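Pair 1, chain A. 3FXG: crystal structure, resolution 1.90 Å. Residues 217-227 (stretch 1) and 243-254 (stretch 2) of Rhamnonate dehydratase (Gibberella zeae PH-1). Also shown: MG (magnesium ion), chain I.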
# COMPACT_ATOMS: atom_id res chain seq x y z
N PHE A 217 20.68 21.12 -28.04
CA PHE A 217 19.69 20.44 -28.87
C PHE A 217 19.13 19.17 -28.23
O PHE A 217 19.87 18.24 -27.92
CB PHE A 217 20.28 20.10 -30.24
CG PHE A 217 19.26 19.68 -31.25
CD1 PHE A 217 18.33 20.59 -31.74
CD2 PHE A 217 19.20 18.36 -31.68
CE1 PHE A 217 17.36 20.20 -32.65
CE2 PHE A 217 18.22 17.96 -32.60
CZ PHE A 217 17.30 18.88 -33.08
N PRO A 218 17.81 19.11 -28.04
CA PRO A 218 17.19 17.93 -27.43
C PRO A 218 17.40 16.65 -28.22
O PRO A 218 17.16 16.60 -29.43
CB PRO A 218 15.71 18.31 -27.35
CG PRO A 218 15.75 19.81 -27.21
CD PRO A 218 16.82 20.19 -28.21
N ILE A 219 17.86 15.60 -27.54
CA ILE A 219 18.09 14.30 -28.15
C ILE A 219 17.31 13.26 -27.36
O ILE A 219 17.46 13.16 -26.14
CB ILE A 219 19.58 13.91 -28.14
CG1 ILE A 219 20.37 14.83 -29.07
CG2 ILE A 219 19.75 12.45 -28.56
CD1 ILE A 219 21.86 14.54 -29.09
N MSE A 220 16.48 12.49 -28.06
CA MSE A 220 15.70 11.43 -27.45
C MSE A 220 16.23 10.10 -27.98
O MSE A 220 16.84 10.06 -29.05
CB MSE A 220 14.21 11.59 -27.81
CG MSE A 220 13.54 12.83 -27.22
SE MSE A 220 14.08 14.52 -28.03
CE MSE A 220 12.59 14.76 -29.24
N VAL A 221 16.00 9.02 -27.25
CA VAL A 221 16.48 7.71 -27.68
C VAL A 221 15.35 6.69 -27.78
O VAL A 221 14.65 6.43 -26.81
CB VAL A 221 17.55 7.17 -26.70
CG1 VAL A 221 18.10 5.84 -27.21
CG2 VAL A 221 18.68 8.19 -26.55
N ASP A 222 15.19 6.11 -28.97
CA ASP A 222 14.15 5.11 -29.18
C ASP A 222 14.76 3.73 -28.99
O ASP A 222 15.78 3.40 -29.60
CB ASP A 222 13.58 5.23 -30.59
CG ASP A 222 12.31 4.42 -30.77
OD1 ASP A 222 12.36 3.18 -30.64
OD2 ASP A 222 11.26 5.03 -31.05
N CYS A 223 14.14 2.92 -28.14
CA CYS A 223 14.65 1.58 -27.85
C CYS A 223 13.83 0.42 -28.42
O CYS A 223 14.14 -0.74 -28.18
CB CYS A 223 14.81 1.43 -26.33
SG CYS A 223 15.91 2.68 -25.58
N TYR A 224 12.79 0.76 -29.18
CA TYR A 224 11.91 -0.23 -29.82
C TYR A 224 11.65 -1.50 -29.00
O TYR A 224 11.97 -2.61 -29.44
CB TYR A 224 12.50 -0.60 -31.20
CG TYR A 224 11.52 -1.27 -32.15
CD1 TYR A 224 10.38 -0.60 -32.60
CD2 TYR A 224 11.72 -2.59 -32.57
CE1 TYR A 224 9.47 -1.23 -33.46
CE2 TYR A 224 10.81 -3.22 -33.42
CZ TYR A 224 9.69 -2.54 -33.86
OH TYR A 224 8.78 -3.18 -34.67
N MSE A 225 11.04 -1.32 -27.83
CA MSE A 225 10.68 -2.41 -26.90
C MSE A 225 11.72 -3.54 -26.79
O MSE A 225 11.38 -4.69 -26.53
CB MSE A 225 9.31 -2.99 -27.30
CG MSE A 225 9.20 -3.58 -28.71
SE MSE A 225 7.36 -3.95 -29.34
CE MSE A 225 7.69 -3.79 -31.23
N SER A 226 13.00 -3.18 -26.90
CA SER A 226 14.06 -4.19 -26.89
C SER A 226 14.90 -4.40 -25.63
O SER A 226 15.72 -5.32 -25.61
CB SER A 226 15.02 -3.90 -28.04
OG SER A 226 15.79 -2.74 -27.76
N LEU A 227 14.72 -3.58 -24.60
CA LEU A 227 15.54 -3.75 -23.41
C LEU A 227 14.80 -4.43 -22.27
O LEU A 227 13.77 -5.08 -22.47
CB LEU A 227 16.07 -2.38 -22.94
CG LEU A 227 16.61 -1.46 -24.04
CD1 LEU A 227 17.11 -0.17 -23.41
CD2 LEU A 227 17.73 -2.16 -24.80
N ASN A 243 22.76 14.17 -21.08
CA ASN A 243 21.50 14.91 -20.96
C ASN A 243 20.41 14.48 -21.94
O ASN A 243 19.82 15.32 -22.62
CB ASN A 243 21.78 16.41 -21.10
CG ASN A 243 22.70 16.94 -20.00
OD1 ASN A 243 23.21 18.06 -20.10
ND2 ASN A 243 22.91 16.14 -18.96
N ILE A 244 20.14 13.19 -22.01
CA ILE A 244 19.10 12.67 -22.90
C ILE A 244 17.74 13.20 -22.46
O ILE A 244 17.40 13.13 -21.28
CB ILE A 244 19.09 11.11 -22.89
CG1 ILE A 244 20.44 10.59 -23.39
CG2 ILE A 244 17.95 10.58 -23.75
CD1 ILE A 244 20.83 11.08 -24.77
N ASN A 245 16.96 13.72 -23.41
CA ASN A 245 15.64 14.27 -23.10
C ASN A 245 14.69 13.19 -22.57
O ASN A 245 14.09 13.35 -21.51
CB ASN A 245 15.04 14.92 -24.35
CG ASN A 245 13.85 15.81 -24.03
OD1 ASN A 245 13.00 16.07 -24.88
ND2 ASN A 245 13.80 16.30 -22.80
N TRP A 246 14.55 12.10 -23.31
CA TRP A 246 13.71 11.00 -22.85
C TRP A 246 14.09 9.69 -23.52
O TRP A 246 14.67 9.67 -24.61
CB TRP A 246 12.21 11.29 -23.04
CG TRP A 246 11.64 11.08 -24.42
CD1 TRP A 246 11.57 9.91 -25.12
CD2 TRP A 246 10.98 12.07 -25.23
NE1 TRP A 246 10.90 10.10 -26.31
CE2 TRP A 246 10.53 11.41 -26.40
CE3 TRP A 246 10.72 13.44 -25.08
CZ2 TRP A 246 9.84 12.09 -27.42
CZ3 TRP A 246 10.03 14.11 -26.09
CH2 TRP A 246 9.59 13.43 -27.24
N TRP A 247 13.78 8.59 -22.83
CA TRP A 247 14.06 7.25 -23.32
C TRP A 247 12.73 6.62 -23.70
O TRP A 247 11.83 6.50 -22.86
CB TRP A 247 14.76 6.44 -22.23
CG TRP A 247 16.10 6.99 -21.88
CD1 TRP A 247 16.37 8.04 -21.05
CD2 TRP A 247 17.37 6.55 -22.38
NE1 TRP A 247 17.73 8.28 -21.00
CE2 TRP A 247 18.36 7.37 -21.82
CE3 TRP A 247 17.76 5.53 -23.26
CZ2 TRP A 247 19.72 7.21 -22.10
CZ3 TRP A 247 19.11 5.36 -23.54
CH2 TRP A 247 20.08 6.20 -22.96
N GLU A 248 12.62 6.22 -24.96
CA GLU A 248 11.38 5.67 -25.50
C GLU A 248 11.27 4.15 -25.67
O GLU A 248 12.19 3.49 -26.16
CB GLU A 248 11.10 6.34 -26.85
CG GLU A 248 9.74 6.01 -27.46
CD GLU A 248 9.39 6.95 -28.59
OE1 GLU A 248 9.64 8.17 -28.46
OE2 GLU A 248 8.85 6.48 -29.62
N GLU A 249 10.12 3.62 -25.25
CA GLU A 249 9.80 2.20 -25.33
C GLU A 249 10.96 1.28 -24.95
O GLU A 249 11.33 0.38 -25.70
CB GLU A 249 9.30 1.85 -26.74
CG GLU A 249 8.25 0.73 -26.73
CD GLU A 249 7.66 0.43 -28.10
OE1 GLU A 249 6.64 -0.30 -28.15
OE2 GLU A 249 8.21 0.90 -29.13
N CYS A 250 11.54 1.52 -23.78
CA CYS A 250 12.65 0.71 -23.29
C CYS A 250 12.25 -0.73 -23.04
O CYS A 250 13.03 -1.65 -23.29
CB CYS A 250 13.20 1.29 -21.99
SG CYS A 250 13.92 2.92 -22.13
N LEU A 251 11.03 -0.93 -22.55
CA LEU A 251 10.55 -2.27 -22.24
C LEU A 251 9.54 -2.83 -23.22
O LEU A 251 8.96 -2.12 -24.04
CB LEU A 251 9.92 -2.27 -20.84
CG LEU A 251 10.75 -1.69 -19.69
CD1 LEU A 251 9.93 -1.75 -18.40
CD2 LEU A 251 12.04 -2.47 -19.54
N SER A 252 9.33 -4.14 -23.12
CA SER A 252 8.34 -4.82 -23.94
C SER A 252 6.99 -4.25 -23.51
O SER A 252 6.81 -3.88 -22.35
CB SER A 252 8.36 -6.32 -23.64
OG SER A 252 7.15 -6.93 -24.05
N PRO A 253 6.03 -4.15 -24.44
CA PRO A 253 4.71 -3.62 -24.08
C PRO A 253 4.01 -4.52 -23.05
O PRO A 253 3.03 -4.12 -22.43
CB PRO A 253 3.97 -3.60 -25.42
CG PRO A 253 5.07 -3.33 -26.40
CD PRO A 253 6.17 -4.25 -25.91
N ASP A 254 4.52 -5.75 -22.88
CA ASP A 254 3.95 -6.69 -21.92
C ASP A 254 4.40 -6.39 -20.49
O ASP A 254 3.89 -6.99 -19.55
CB ASP A 254 4.38 -8.13 -22.21
CG ASP A 254 3.67 -8.75 -23.40
OD1 ASP A 254 2.44 -8.58 -23.52
OD2 ASP A 254 4.35 -9.42 -24.20
MG MG I . 9.04 4.78 -31.05
O HOH W 1 18.41 16.35 -24.57
O HOH W 2 9.69 2.64 -30.54
O HOH W 3 11.25 -5.69 -21.56
O HOH W 4 8.87 6.30 -33.00

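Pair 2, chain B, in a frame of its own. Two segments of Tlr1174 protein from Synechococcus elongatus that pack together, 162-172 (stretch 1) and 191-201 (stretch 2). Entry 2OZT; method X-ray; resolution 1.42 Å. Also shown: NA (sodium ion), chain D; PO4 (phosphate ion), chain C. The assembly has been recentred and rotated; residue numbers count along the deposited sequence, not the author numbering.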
# COMPACT_ATOMS: atom_id res chain seq x y z
N ALA B 162 -12.88 -12.30 14.20
CA ALA B 162 -11.90 -12.31 13.11
C ALA B 162 -12.48 -11.73 11.80
O ALA B 162 -13.67 -11.90 11.49
CB ALA B 162 -11.34 -13.75 12.87
N LYS B 163 -11.61 -11.12 11.01
CA LYS B 163 -11.98 -10.68 9.65
C LYS B 163 -10.94 -11.21 8.69
O LYS B 163 -9.78 -11.30 9.03
CB LYS B 163 -12.01 -9.15 9.57
CG LYS B 163 -13.19 -8.50 10.34
CD LYS B 163 -14.54 -8.78 9.60
CE LYS B 163 -15.72 -8.13 10.32
NZ LYS B 163 -15.81 -6.65 10.09
N LEU B 164 -11.36 -11.61 7.48
CA LEU B 164 -10.45 -12.25 6.53
C LEU B 164 -10.60 -11.65 5.13
O LEU B 164 -11.73 -11.49 4.64
CB LEU B 164 -10.81 -13.75 6.51
CG LEU B 164 -9.98 -14.55 5.53
CD1 LEU B 164 -8.46 -14.51 5.86
CD2 LEU B 164 -10.57 -15.98 5.51
N ARG B 165 -9.48 -11.25 4.55
CA ARG B 165 -9.38 -10.77 3.17
C ARG B 165 -8.78 -11.87 2.33
O ARG B 165 -7.86 -12.57 2.80
CB ARG B 165 -8.46 -9.52 3.14
CG ARG B 165 -8.94 -8.35 4.01
CD ARG B 165 -7.81 -7.40 4.29
NE ARG B 165 -8.34 -6.34 5.15
CZ ARG B 165 -7.63 -5.26 5.55
NH1 ARG B 165 -6.36 -5.11 5.18
NH2 ARG B 165 -8.22 -4.36 6.34
N LEU B 166 -9.29 -12.07 1.11
CA LEU B 166 -8.72 -13.09 0.23
C LEU B 166 -8.02 -12.39 -0.92
O LEU B 166 -8.69 -11.68 -1.68
CB LEU B 166 -9.82 -13.99 -0.33
CG LEU B 166 -10.66 -14.67 0.74
CD1 LEU B 166 -11.80 -15.48 0.05
CD2 LEU B 166 -9.81 -15.53 1.65
N ASP B 167 -6.73 -12.59 -1.09
CA ASP B 167 -6.00 -11.86 -2.11
C ASP B 167 -5.64 -12.77 -3.27
O ASP B 167 -4.75 -13.61 -3.13
CB ASP B 167 -4.75 -11.24 -1.49
CG ASP B 167 -4.10 -10.21 -2.38
OD1 ASP B 167 -4.55 -9.96 -3.55
OD2 ASP B 167 -3.10 -9.56 -1.96
N ALA B 168 -6.29 -12.54 -4.41
CA ALA B 168 -5.97 -13.32 -5.59
C ALA B 168 -4.84 -12.75 -6.44
O ALA B 168 -4.33 -13.45 -7.35
CB ALA B 168 -7.22 -13.49 -6.44
N ASN B 169 -4.44 -11.49 -6.20
CA ASN B 169 -3.36 -10.87 -6.97
C ASN B 169 -3.54 -10.99 -8.47
O ASN B 169 -2.58 -11.13 -9.23
CB ASN B 169 -1.99 -11.41 -6.55
CG ASN B 169 -1.70 -11.13 -5.11
OD1 ASN B 169 -1.76 -12.02 -4.27
ND2 ASN B 169 -1.42 -9.86 -4.80
N GLY B 170 -4.80 -10.90 -8.91
CA GLY B 170 -5.08 -10.90 -10.34
C GLY B 170 -4.87 -12.26 -10.99
O GLY B 170 -4.73 -12.33 -12.22
N SER B 171 -4.85 -13.34 -10.21
CA SER B 171 -4.44 -14.63 -10.76
C SER B 171 -5.57 -15.51 -11.29
O SER B 171 -5.30 -16.59 -11.87
CB SER B 171 -3.64 -15.41 -9.71
OG SER B 171 -4.49 -15.80 -8.67
N TRP B 172 -6.83 -15.13 -11.09
CA TRP B 172 -7.93 -15.97 -11.58
C TRP B 172 -8.28 -15.56 -12.99
O TRP B 172 -8.23 -14.38 -13.34
CB TRP B 172 -9.18 -15.80 -10.72
CG TRP B 172 -9.06 -16.33 -9.34
CD1 TRP B 172 -8.24 -17.35 -8.88
CD2 TRP B 172 -9.87 -15.94 -8.23
NE1 TRP B 172 -8.47 -17.56 -7.54
CE2 TRP B 172 -9.47 -16.72 -7.12
CE3 TRP B 172 -10.88 -14.99 -8.06
CZ2 TRP B 172 -10.03 -16.53 -5.85
CZ3 TRP B 172 -11.47 -14.85 -6.83
CH2 TRP B 172 -11.04 -15.63 -5.73
N LYS B 191 -17.21 -13.32 8.38
CA LYS B 191 -15.76 -13.11 8.53
C LYS B 191 -15.07 -12.68 7.23
O LYS B 191 -14.03 -12.05 7.30
CB LYS B 191 -15.06 -14.35 9.13
CG LYS B 191 -15.51 -14.74 10.56
CD LYS B 191 -14.79 -16.01 11.07
CE LYS B 191 -15.23 -16.35 12.53
NZ LYS B 191 -15.17 -17.83 12.84
N ILE B 192 -15.65 -12.98 6.06
CA ILE B 192 -15.06 -12.51 4.74
C ILE B 192 -15.25 -11.01 4.43
O ILE B 192 -16.35 -10.55 4.14
CB ILE B 192 -15.52 -13.37 3.53
CG1 ILE B 192 -15.17 -14.86 3.75
CG2 ILE B 192 -14.89 -12.90 2.26
CD1 ILE B 192 -13.70 -15.22 3.53
N GLU B 193 -14.17 -10.25 4.43
CA GLU B 193 -14.30 -8.82 4.25
C GLU B 193 -14.36 -8.43 2.78
O GLU B 193 -15.20 -7.62 2.36
CB GLU B 193 -13.11 -8.14 4.93
CG GLU B 193 -13.25 -6.63 5.02
CD GLU B 193 -12.09 -5.97 5.74
OE1 GLU B 193 -11.07 -6.64 6.01
OE2 GLU B 193 -12.23 -4.78 6.07
N TYR B 194 -13.45 -8.97 1.99
CA TYR B 194 -13.47 -8.79 0.55
C TYR B 194 -12.55 -9.76 -0.13
O TYR B 194 -11.71 -10.42 0.54
CB TYR B 194 -13.08 -7.35 0.15
CG TYR B 194 -11.78 -6.74 0.71
CD1 TYR B 194 -11.87 -5.69 1.63
CD2 TYR B 194 -10.52 -7.16 0.31
CE1 TYR B 194 -10.71 -5.03 2.12
CE2 TYR B 194 -9.34 -6.51 0.81
CZ TYR B 194 -9.47 -5.48 1.70
OH TYR B 194 -8.31 -4.89 2.14
N VAL B 195 -12.75 -9.90 -1.45
CA VAL B 195 -11.80 -10.55 -2.33
C VAL B 195 -11.00 -9.43 -3.02
O VAL B 195 -11.57 -8.54 -3.63
CB VAL B 195 -12.51 -11.48 -3.38
CG1 VAL B 195 -11.48 -12.04 -4.32
CG2 VAL B 195 -13.31 -12.60 -2.70
N GLU B 196 -9.69 -9.53 -2.91
CA GLU B 196 -8.80 -8.50 -3.45
C GLU B 196 -8.28 -8.88 -4.83
O GLU B 196 -7.77 -10.00 -5.01
CB GLU B 196 -7.62 -8.29 -2.50
CG GLU B 196 -6.73 -7.12 -2.85
CD GLU B 196 -5.72 -6.87 -1.74
OE1 GLU B 196 -5.81 -7.56 -0.72
OE2 GLU B 196 -4.88 -5.97 -1.88
N GLN B 197 -8.53 -8.00 -5.82
CA GLN B 197 -7.99 -8.18 -7.18
C GLN B 197 -8.26 -9.58 -7.77
O GLN B 197 -7.33 -10.32 -8.07
CB GLN B 197 -6.51 -7.76 -7.26
CG GLN B 197 -6.07 -7.41 -8.69
CD GLN B 197 -6.54 -6.05 -9.13
OE1 GLN B 197 -6.46 -5.06 -8.37
NE2 GLN B 197 -7.05 -5.95 -10.36
N PRO B 198 -9.54 -9.92 -7.94
CA PRO B 198 -9.77 -11.27 -8.47
C PRO B 198 -9.26 -11.44 -9.89
O PRO B 198 -8.82 -12.56 -10.25
CB PRO B 198 -11.29 -11.42 -8.40
CG PRO B 198 -11.84 -10.04 -8.40
CD PRO B 198 -10.80 -9.24 -7.59
N LEU B 199 -9.25 -10.38 -10.67
CA LEU B 199 -8.82 -10.46 -12.09
C LEU B 199 -7.68 -9.50 -12.31
O LEU B 199 -7.56 -8.53 -11.55
CB LEU B 199 -9.99 -10.10 -13.03
CG LEU B 199 -11.28 -10.94 -12.92
CD1 LEU B 199 -12.34 -10.34 -13.82
CD2 LEU B 199 -10.95 -12.37 -13.32
N PRO B 200 -6.87 -9.72 -13.35
CA PRO B 200 -5.79 -8.78 -13.64
C PRO B 200 -6.37 -7.44 -14.08
O PRO B 200 -7.49 -7.35 -14.54
CB PRO B 200 -4.99 -9.45 -14.76
CG PRO B 200 -5.89 -10.49 -15.35
CD PRO B 200 -6.94 -10.85 -14.30
N PRO B 201 -5.60 -6.35 -13.88
CA PRO B 201 -6.08 -5.02 -14.19
C PRO B 201 -6.56 -4.80 -15.60
O PRO B 201 -7.40 -3.94 -15.80
CB PRO B 201 -4.87 -4.14 -13.91
CG PRO B 201 -4.12 -4.89 -12.89
CD PRO B 201 -4.29 -6.34 -13.21
NA NA D . -3.87 -7.81 -4.67
P PO4 C . -11.02 -4.30 9.14
O1 PO4 C . -9.84 -4.10 10.04
O2 PO4 C . -10.51 -4.11 7.76
O3 PO4 C . -11.50 -5.74 9.32
O4 PO4 C . -12.28 -3.46 9.27

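In both pairs two parallel strands lie side by side, and each runs on into a loop that stays paired with its neighbour. The strand axes approach to 4.8 Å in pair 1 and 4.6 Å in pair 2. Fourteen central residues superpose with an RMSD of 0.4 Å.

The backbone ladder is the same. In pair 1, Val A221 N donates to Trp A246 O (3.0 Å), and Glu A248 N donates to Val A221 O (2.8 Å). In pair 2, Leu B166 N donates to Tyr B194 O (3.0 Å), and Glu B196 N donates to Leu B166 O (2.7 Å). Beyond the strands, Cys A223 N bonds to Glu A248 O (2.8 Å), as Ala B168 N does to Glu B196 O (3.0 Å).

The best-kept side chains are acidic. Asp A222 matches Asp B167, and Glu A248 matches Glu B196. In pair 1 magnesium joins the two: MG lies 2.2 Å from Asp A222 OD2 and 2.2 Å from Glu A248 OE2. Asp A222 OD2 and Glu A248 OE2 are 3.2 Å apart; both bind the ion and they are not hydrogen-bonded to each other. In pair 2 sodium binds Asp B167 OD1 at 2.5 Å but not Glu B196. Here Asp B167 OD2 and Glu B196 OE1 are like charges 3.6 Å apart.

Next to the acids, an aromatic ring is covered in both pairs. Selenomethionine Met A220 lays CG over the face of Trp A246, 3.4 Å from the centroid of its six-membered ring. Its counterpart Arg B165 lays CG over Tyr B194, 4.0 Å from the ring centroid. The arginine also reaches a charged partner: Arg B165 NE forms a salt bridge with Glu B193 OE1 (2.9 Å).

The opposite sheet face is apolar. Val A221 packs against Trp A247, with CB 3.8 Å from CE3. At the matching positions, Leu B166 CD1 lies 4.3 Å from Val B195 CG2. The smaller valine is also met by Trp B172, whose CZ3 is 3.8 Å from Val B195 CG1.

In the loops, Met A225 and Gly B170 match in backbone position but not in side chain. Both have positive phi. Selenomethionine Met A225 packs SE 3.6 Å from Pro A253 CD, and its N makes a weak bond to Glu A249 O (2.7 Å). Gly B170 N bonds to Gln B197 O (2.7 Å), while Gly B170 CA approaches Leu B199 C to 3.5 Å. An ideal CB on this glycine would lie a tight 3.2 Å from Pro B200 CA.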